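Local coordinates for protein beta-L-arabinobiosidase (Bacteroides thetaiotaomicron, PDB 5MQR) that acts as a glycoside hydrolase in gut-bacterial breakdown of plant pectin, probably releasing terminal arabinofuranose units, with sialidase-type activity also attributed to it, at residues R187-I192 and R226-A231; V532-S537 and I543-D548. One frame throughout, in Å; residues are numbered along the deposited sequence.

Interaction 1 (R187-I192 and R226-A231); sequences RVVREI and REFVKA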
ATOM      1  N   ARG A 187      15.632  43.181   9.813  1.00 32.47           N
ATOM      2  CA  ARG A 187      14.898  42.035  10.254  1.00 32.04           C
ATOM      3  C   ARG A 187      14.673  42.085  11.755  1.00 32.02           C
ATOM      4  O   ARG A 187      15.566  42.441  12.511  1.00 32.22           O
ATOM      5  CB  ARG A 187      15.652  40.779   9.878  1.00 32.34           C
ATOM      6  CG  ARG A 187      14.724  39.583   9.794  1.00 32.27           C
ATOM      7  CD  ARG A 187      15.459  38.383   9.307  1.00 32.34           C
ATOM      8  NE  ARG A 187      15.917  38.577   7.936  1.00 32.39           N
ATOM      9  CZ  ARG A 187      15.267  38.201   6.833  1.00 32.06           C
ATOM     10  NH1 ARG A 187      14.075  37.581   6.878  1.00 31.75           N
ATOM     11  NH2 ARG A 187      15.839  38.437   5.650  1.00 31.98           N
ATOM     12  N   VAL A 188      13.460  41.722  12.162  1.00 31.32           N
ATOM     13  CA  VAL A 188      13.048  41.779  13.556  1.00 31.43           C
ATOM     14  C   VAL A 188      12.679  40.392  14.039  1.00 30.69           C
ATOM     15  O   VAL A 188      12.358  39.511  13.251  1.00 30.13           O
ATOM     16  CB  VAL A 188      11.852  42.729  13.813  1.00 31.44           C
ATOM     17  CG1 VAL A 188      12.250  44.160  13.506  1.00 32.15           C
ATOM     18  CG2 VAL A 188      10.612  42.328  13.013  1.00 30.84           C
ATOM     19  N   VAL A 189      12.725  40.243  15.354  1.00 30.84           N
ATOM     20  CA  VAL A 189      12.407  39.008  16.051  1.00 30.39           C
ATOM     21  C   VAL A 189      11.635  39.348  17.313  1.00 30.48           C
ATOM     22  O   VAL A 189      11.779  40.440  17.867  1.00 30.75           O
ATOM     23  CB  VAL A 189      13.665  38.233  16.515  1.00 30.57           C
ATOM     24  CG1 VAL A 189      14.381  37.592  15.346  1.00 30.42           C
ATOM     25  CG2 VAL A 189      14.620  39.120  17.314  1.00 31.49           C
ATOM     26  N   ARG A 190      10.854  38.383  17.779  1.00 30.17           N
ATOM     27  CA  ARG A 190      10.325  38.400  19.141  1.00 30.71           C
ATOM     28  C   ARG A 190      10.028  36.988  19.621  1.00 30.85           C
ATOM     29  O   ARG A 190       9.759  36.102  18.819  1.00 29.74           O
ATOM     30  CB  ARG A 190       9.078  39.281  19.233  1.00 30.42           C
ATOM     31  CG  ARG A 190       7.795  38.663  18.709  1.00 29.57           C
ATOM     32  CD  ARG A 190       6.723  39.730  18.495  1.00 29.65           C
ATOM     33  NE  ARG A 190       6.521  40.539  19.693  1.00 30.35           N
ATOM     34  CZ  ARG A 190       5.619  41.504  19.815  1.00 30.58           C
ATOM     35  NH1 ARG A 190       4.796  41.817  18.820  1.00 30.58           N
ATOM     36  NH2 ARG A 190       5.538  42.156  20.954  1.00 31.16           N
ATOM     37  N   GLU A 191      10.088  36.791  20.931  1.00 32.12           N
ATOM     38  CA  GLU A 191       9.837  35.495  21.502  1.00 32.58           C
ATOM     39  C   GLU A 191       8.340  35.270  21.599  1.00 32.53           C
ATOM     40  O   GLU A 191       7.596  36.189  21.931  1.00 32.16           O
ATOM     41  CB  GLU A 191      10.461  35.383  22.886  1.00 33.75           C
ATOM     42  CG  GLU A 191      10.272  33.982  23.473  1.00 34.33           C
ATOM     43  CD  GLU A 191      11.219  33.660  24.604  1.00 35.24           C
ATOM     44  OE1 GLU A 191      12.019  34.542  24.999  1.00 36.84           O
ATOM     45  OE2 GLU A 191      11.163  32.519  25.099  1.00 35.08           O
ATOM     46  N   ILE A 192       7.914  34.056  21.288  1.00 32.38           N
ATOM     47  CA  ILE A 192       6.584  33.590  21.633  1.00 33.54           C
ATOM     48  C   ILE A 192       6.671  32.705  22.898  1.00 34.89           C
ATOM     49  O   ILE A 192       7.426  31.735  22.950  1.00 33.88           O
ATOM     50  CB  ILE A 192       5.936  32.837  20.467  1.00 32.91           C
ATOM     51  CG1 ILE A 192       5.715  33.789  19.277  1.00 32.61           C
ATOM     52  CG2 ILE A 192       4.607  32.213  20.909  1.00 33.01           C
ATOM     53  CD1 ILE A 192       5.606  33.067  17.948  1.00 32.18           C
ATOM     54  N   ARG A 226      19.050  36.755  28.937  1.00 44.76           N
ATOM     55  CA  ARG A 226      20.260  36.123  28.380  1.00 45.66           C
ATOM     56  C   ARG A 226      19.948  35.002  27.426  1.00 42.75           C
ATOM     57  O   ARG A 226      20.625  34.858  26.420  1.00 41.98           O
ATOM     58  CB  ARG A 226      21.171  35.569  29.484  1.00 48.60           C
ATOM     59  CG  ARG A 226      21.934  36.637  30.259  1.00 52.89           C
ATOM     60  CD  ARG A 226      23.014  35.996  31.124  1.00 56.76           C
ATOM     61  NE  ARG A 226      23.880  36.973  31.795  1.00 61.27           N
ATOM     62  CZ  ARG A 226      25.085  36.706  32.346  1.00 65.18           C
ATOM     63  NH1 ARG A 226      25.624  35.472  32.308  1.00 65.71           N
ATOM     64  NH2 ARG A 226      25.774  37.690  32.947  1.00 66.16           N
ATOM     65  N   GLU A 227      18.950  34.195  27.772  1.00 40.84           N
ATOM     66  CA  GLU A 227      18.586  33.032  26.974  1.00 39.40           C
ATOM     67  C   GLU A 227      17.894  33.401  25.664  1.00 37.38           C
ATOM     68  O   GLU A 227      18.031  32.683  24.681  1.00 36.53           O
ATOM     69  CB  GLU A 227      17.730  32.046  27.788  1.00 39.58           C
ATOM     70  CG  GLU A 227      18.510  31.358  28.908  1.00 41.21           C
ATOM     71  CD  GLU A 227      19.696  30.537  28.410  1.00 41.25           C
ATOM     72  OE1 GLU A 227      19.513  29.720  27.468  1.00 40.94           O
ATOM     73  OE2 GLU A 227      20.800  30.727  28.961  1.00 42.08           O
ATOM     74  N   PHE A 228      17.154  34.514  25.660  1.00 36.41           N
ATOM     75  CA  PHE A 228      16.619  35.074  24.420  1.00 35.12           C
ATOM     76  C   PHE A 228      17.769  35.535  23.500  1.00 34.92           C
ATOM     77  O   PHE A 228      17.760  35.232  22.333  1.00 33.68           O
ATOM     78  CB  PHE A 228      15.657  36.228  24.717  1.00 34.45           C
ATOM     79  CG  PHE A 228      15.279  37.011  23.514  1.00 33.47           C
ATOM     80  CD1 PHE A 228      14.316  36.532  22.648  1.00 32.49           C
ATOM     81  CD2 PHE A 228      15.907  38.221  23.227  1.00 33.68           C
ATOM     82  CE1 PHE A 228      13.969  37.248  21.518  1.00 31.93           C
ATOM     83  CE2 PHE A 228      15.563  38.947  22.104  1.00 33.18           C
ATOM     84  CZ  PHE A 228      14.588  38.453  21.244  1.00 32.29           C
ATOM     85  N   VAL A 229      18.743  36.254  24.050  1.00 35.93           N
ATOM     86  CA  VAL A 229      19.891  36.725  23.288  1.00 36.82           C
ATOM     87  C   VAL A 229      20.621  35.541  22.660  1.00 37.16           C
ATOM     88  O   VAL A 229      20.924  35.571  21.471  1.00 36.67           O
ATOM     89  CB  VAL A 229      20.857  37.588  24.154  1.00 38.07           C
ATOM     90  CG1 VAL A 229      22.154  37.920  23.399  1.00 38.32           C
ATOM     91  CG2 VAL A 229      20.164  38.867  24.606  1.00 38.06           C
ATOM     92  N   LYS A 230      20.857  34.493  23.447  1.00 38.39           N
ATOM     93  CA  LYS A 230      21.478  33.257  22.938  1.00 39.15           C
ATOM     94  C   LYS A 230      20.676  32.621  21.815  1.00 37.09           C
ATOM     95  O   LYS A 230      21.262  32.098  20.874  1.00 36.29           O
ATOM     96  CB  LYS A 230      21.735  32.203  24.060  1.00 41.27           C
ATOM     97  CG  LYS A 230      23.035  32.438  24.827  1.00 44.41           C
ATOM     98  CD  LYS A 230      23.174  31.709  26.184  1.00 46.57           C
ATOM     99  CE  LYS A 230      23.936  32.621  27.161  1.00 49.25           C
ATOM    100  NZ  LYS A 230      24.390  32.009  28.454  1.00 51.48           N
ATOM    101  N   ALA A 231      19.350  32.634  21.950  1.00 35.92           N
ATOM    102  CA  ALA A 231      18.443  32.067  20.955  1.00 34.60           C
ATOM    103  C   ALA A 231      18.554  32.802  19.611  1.00 33.81           C
ATOM    104  O   ALA A 231      18.569  32.158  18.552  1.00 32.74           O
ATOM    105  CB  ALA A 231      16.994  32.073  21.455  1.00 34.10           C
TER
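Phe228 pushes its ring toward strand 187-192, meeting Val189, Arg190 and Glu191 obliquely, and supplies more than half of the 146 Å² buried between the two segments. No hydrogen bond crosses, so the contact rests on van der Waals packing. Val189 and Glu191 both send CB toward the helix. The far end of the Phe228 ring, CZ, meets one methyl of Val189, CG2, at 4.0 Å. Near the root of the ring, Phe228 CD1 approaches Glu191 twice, at 4.0 Å from CB and 3.8 Å from OE1. Between these ends Phe228 CE1 passes the backbone, 4.0 Å from Glu191 N and 4.4 Å from Arg190 C. The reach comes from CG standing anti to the backbone N of Phe228 (chi1 169°), which swings the ring off the helix onto the strand. Glu191, extended beyond CG, runs past Phe228 in the opposite direction, and the planes of its carboxylate and of the ring are 12° apart. That carboxylate is tied down from outside by a salt bridge from OE1 to Arg162 NH1.

The strand is the third of a four-stranded antiparallel sheet, a meander consistent with one blade of the N-terminal beta propeller. Helix 226-236 lies over this blade, the short axes 10.0 Å apart and inclined at 129° between their N-to-C directions. Tyr202, on the neighbouring strand 202-206, meets the Phe228 ring with its own. Were that ring cut back to an alanine, Val189 CG2 would probably lose its aromatic partner and a gap would be likely to open between helix and strand. Arg190 points away from the helix; its NH1 is hydrogen-bonded to Val122 O of strand 120-123, in the adjoining sheet, and its NH2 to Gly199 O.

Interaction 2 (V532-S537 and I543-D548); sequences VEAVLS and IQVYVD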
ATOM      1  N   VAL A 532     -30.113   5.898  -0.541  1.00 28.02           N
ATOM      2  CA  VAL A 532     -29.736   5.951  -1.945  1.00 28.16           C
ATOM      3  C   VAL A 532     -28.780   4.826  -2.257  1.00 27.56           C
ATOM      4  O   VAL A 532     -27.826   4.629  -1.510  1.00 27.49           O
ATOM      5  CB  VAL A 532     -29.028   7.262  -2.311  1.00 27.87           C
ATOM      6  CG1 VAL A 532     -28.808   7.337  -3.821  1.00 27.91           C
ATOM      7  CG2 VAL A 532     -29.865   8.443  -1.840  1.00 28.68           C
ATOM      8  N   GLU A 533     -29.060   4.086  -3.336  1.00 27.41           N
ATOM      9  CA  GLU A 533     -28.127   3.066  -3.847  0.50 27.11           C
ATOM     10  C   GLU A 533     -27.911   3.311  -5.330  1.00 26.73           C
ATOM     11  O   GLU A 533     -28.843   3.442  -6.100  1.00 27.76           O
ATOM     12  CB  GLU A 533     -28.593   1.611  -3.615  0.50 27.67           C
ATOM     13  CG  GLU A 533     -27.480   0.586  -3.921  0.50 27.51           C
ATOM     14  CD  GLU A 533     -27.782  -0.846  -3.502  0.50 27.98           C
ATOM     15  OE1 GLU A 533     -28.932  -1.127  -3.125  0.50 28.68           O
ATOM     16  OE2 GLU A 533     -26.857  -1.705  -3.566  0.50 28.32           O
ATOM     17  N   ALA A 534     -26.656   3.411  -5.723  1.00 26.17           N
ATOM     18  CA  ALA A 534     -26.283   3.608  -7.105  1.00 25.51           C
ATOM     19  C   ALA A 534     -25.497   2.365  -7.565  1.00 25.06           C
ATOM     20  O   ALA A 534     -24.537   1.951  -6.903  1.00 24.42           O
ATOM     21  CB  ALA A 534     -25.462   4.868  -7.247  1.00 24.85           C
ATOM     22  N   VAL A 535     -25.914   1.779  -8.691  1.00 24.85           N
ATOM     23  CA  VAL A 535     -25.239   0.640  -9.293  1.00 24.57           C
ATOM     24  C   VAL A 535     -24.711   1.065 -10.665  1.00 24.29           C
ATOM     25  O   VAL A 535     -25.502   1.427 -11.540  1.00 24.05           O
ATOM     26  CB  VAL A 535     -26.202  -0.547  -9.443  1.00 25.24           C
ATOM     27  CG1 VAL A 535     -25.476  -1.758 -10.039  1.00 24.73           C
ATOM     28  CG2 VAL A 535     -26.846  -0.850  -8.089  1.00 25.73           C
ATOM     29  N   LEU A 536     -23.380   1.034 -10.809  1.00 23.51           N
ATOM     30  CA  LEU A 536     -22.666   1.504 -11.980  1.00 23.66           C
ATOM     31  C   LEU A 536     -21.909   0.340 -12.632  1.00 23.66           C
ATOM     32  O   LEU A 536     -21.282  -0.457 -11.941  1.00 22.96           O
ATOM     33  CB  LEU A 536     -21.659   2.587 -11.610  1.00 23.13           C
ATOM     34  CG  LEU A 536     -22.232   3.860 -10.986  1.00 23.82           C
ATOM     35  CD1 LEU A 536     -22.352   3.735  -9.471  1.00 23.50           C
ATOM     36  CD2 LEU A 536     -21.366   5.048 -11.350  1.00 23.55           C
ATOM     37  N   SER A 537     -21.942   0.277 -13.958  1.00 24.02           N
ATOM     38  CA  SER A 537     -21.170  -0.721 -14.723  1.00 24.46           C
ATOM     39  C   SER A 537     -20.401  -0.005 -15.823  1.00 24.03           C
ATOM     40  O   SER A 537     -21.015   0.611 -16.691  1.00 24.73           O
ATOM     41  CB  SER A 537     -22.102  -1.785 -15.327  1.00 25.12           C
ATOM     42  OG  SER A 537     -21.402  -2.654 -16.201  1.00 25.07           O
ATOM     43  N   ILE A 543     -25.734   3.546 -15.137  1.00 24.92           N
ATOM     44  CA  ILE A 543     -25.962   3.792 -13.738  1.00 25.08           C
ATOM     45  C   ILE A 543     -27.475   3.609 -13.476  1.00 26.38           C
ATOM     46  O   ILE A 543     -28.308   4.138 -14.220  1.00 26.81           O
ATOM     47  CB  ILE A 543     -25.434   5.195 -13.314  1.00 24.54           C
ATOM     48  CG1 ILE A 543     -25.841   5.543 -11.872  1.00 24.25           C
ATOM     49  CG2 ILE A 543     -25.869   6.285 -14.291  1.00 25.25           C
ATOM     50  CD1 ILE A 543     -25.046   6.685 -11.227  1.00 23.59           C
ATOM     51  N   GLN A 544     -27.797   2.836 -12.441  1.00 26.75           N
ATOM     52  CA  GLN A 544     -29.145   2.688 -11.915  1.00 28.24           C
ATOM     53  C   GLN A 544     -29.168   3.232 -10.500  1.00 27.33           C
ATOM     54  O   GLN A 544     -28.259   2.950  -9.714  1.00 26.78           O
ATOM     55  CB  GLN A 544     -29.533   1.234 -11.863  1.00 30.19           C
ATOM     56  CG  GLN A 544     -29.697   0.635 -13.234  1.00 32.60           C
ATOM     57  CD  GLN A 544     -29.871  -0.861 -13.176  1.00 34.75           C
ATOM     58  OE1 GLN A 544     -31.003  -1.366 -13.257  1.00 37.08           O
ATOM     59  NE2 GLN A 544     -28.752  -1.585 -13.017  1.00 34.24           N
ATOM     60  N   VAL A 545     -30.194   4.003 -10.177  1.00 26.76           N
ATOM     61  CA  VAL A 545     -30.280   4.654  -8.884  1.00 27.03           C
ATOM     62  C   VAL A 545     -31.547   4.170  -8.193  1.00 27.90           C
ATOM     63  O   VAL A 545     -32.618   4.087  -8.808  1.00 28.09           O
ATOM     64  CB  VAL A 545     -30.248   6.187  -9.017  1.00 26.66           C
ATOM     65  CG1 VAL A 545     -30.539   6.863  -7.696  1.00 26.49           C
ATOM     66  CG2 VAL A 545     -28.872   6.615  -9.506  1.00 26.25           C
ATOM     67  N   TYR A 546     -31.395   3.807  -6.927  1.00 27.89           N
ATOM     68  CA  TYR A 546     -32.513   3.371  -6.118  1.00 29.13           C
ATOM     69  C   TYR A 546     -32.646   4.325  -4.946  1.00 29.04           C
ATOM     70  O   TYR A 546     -31.650   4.769  -4.368  1.00 27.79           O
ATOM     71  CB  TYR A 546     -32.292   1.948  -5.602  1.00 29.71           C
ATOM     72  CG  TYR A 546     -32.165   0.885  -6.688  1.00 30.13           C
ATOM     73  CD1 TYR A 546     -30.954   0.654  -7.343  1.00 29.68           C
ATOM     74  CD2 TYR A 546     -33.265   0.100  -7.048  1.00 31.12           C
ATOM     75  CE1 TYR A 546     -30.851  -0.326  -8.336  1.00 30.26           C
ATOM     76  CE2 TYR A 546     -33.168  -0.884  -8.019  1.00 31.37           C
ATOM     77  CZ  TYR A 546     -31.970  -1.084  -8.666  1.00 31.13           C
ATOM     78  OH  TYR A 546     -31.922  -2.052  -9.633  1.00 32.59           O
ATOM     79  N   VAL A 547     -33.888   4.635  -4.600  1.00 29.61           N
ATOM     80  CA  VAL A 547     -34.178   5.369  -3.396  1.00 29.93           C
ATOM     81  C   VAL A 547     -35.170   4.561  -2.578  1.00 31.06           C
ATOM     82  O   VAL A 547     -36.252   4.167  -3.086  1.00 31.25           O
ATOM     83  CB  VAL A 547     -34.730   6.764  -3.711  1.00 30.19           C
ATOM     84  CG1 VAL A 547     -35.249   7.437  -2.433  1.00 30.57           C
ATOM     85  CG2 VAL A 547     -33.643   7.603  -4.384  1.00 29.26           C
ATOM     86  N   ASP A 548     -34.798   4.320  -1.316  1.00 31.37           N
ATOM     87  CA  ASP A 548     -35.630   3.538  -0.381  1.00 32.62           C
ATOM     88  C   ASP A 548     -36.052   2.207  -1.005  1.00 33.21           C
ATOM     89  O   ASP A 548     -37.186   1.786  -0.879  1.00 34.34           O
ATOM     90  CB  ASP A 548     -36.862   4.350   0.081  1.00 33.18           C
ATOM     91  CG  ASP A 548     -36.485   5.640   0.826  1.00 33.07           C
ATOM     92  OD1 ASP A 548     -35.391   5.695   1.421  1.00 31.98           O
ATOM     93  OD2 ASP A 548     -37.308   6.593   0.846  1.00 34.33           O
TER
HETATM   94  O   HOH W   1     -26.021  -0.454 -13.610  1.00 36.13           O
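Gln544 and Val535 grip each other through two backbone hydrogen bonds, Gln544 N to Val535 O and Val535 N to Gln544 O, the latter 2.8 Å long with an N-H...O angle of 171°. From this pair the Gln544 side chain can be followed outward. Gln544 CB sits 4.0 Å from Val535 O; CG stands anti to the carbonyl carbon (chi1 -68°), and the chain continues extended to the amide. There Gln544 NE2 gives a hydrogen to a water 3.0 Å away, and that water lies between NE2 and Val535 O, 2.8 Å from the carbonyl oxygen. Gln544 NE2 also lies near Val535 CG1, while OE1 is taken up by Arg551 NH1 of strand 550-556.

The two segments form an antiparallel beta hairpin, their axes at 168°. It continues into a larger sheet through strand 470-479 beside one arm and strand 550-556 beside the other, in the sialidase-like carbohydrate-binding-module region. The second hydrogen-bonded pair, Glu533 with Tyr546, includes Tyr546 N to Glu533 O at 2.7 Å, with the donor in the carbonyl plane. Glu533 O also lies at the edge of the Tyr546 ring, 3.7 Å from CD1. Next to that atom, Tyr546 CE1 meets Val535 CG2 at 4.0 Å, so the ring bridges diagonally between successive hydrogen-bonded pairs.

Leu536 and Ile543 project from the other face, with Val532, Ala534 and Val545. They lie side by side and point the same way, Leu536 CG being 4.0 Å from Ile543 CD1. Both touch Phe491 of strand 487-492, and Val545 touches Leu502 of strand 498-504: this face packs against a second sheet, as the layers of a beta sandwich do.

How the interactions relate
Interaction 1 closes before interaction 2 opens along the chain, and the two do not touch: their centres are 62 Å apart, with nearest atoms about 47 Å apart. They share no sheet. The first joins a helix to a four-stranded sheet in the N-terminal propeller region; the second pairs neighbouring strands in the carbohydrate-binding-module region. An indirect connection does exist. The ten-stranded mixed sheet against which hairpin 532-537/543-548 packs also contains strand 52-57 from the N-terminal region, and a sodium site combines Gln44 with Glu494 and Asn495. Each contact thus lies within its own region, and it is the mixed sheet and the sodium site that bring residues of the two regions together.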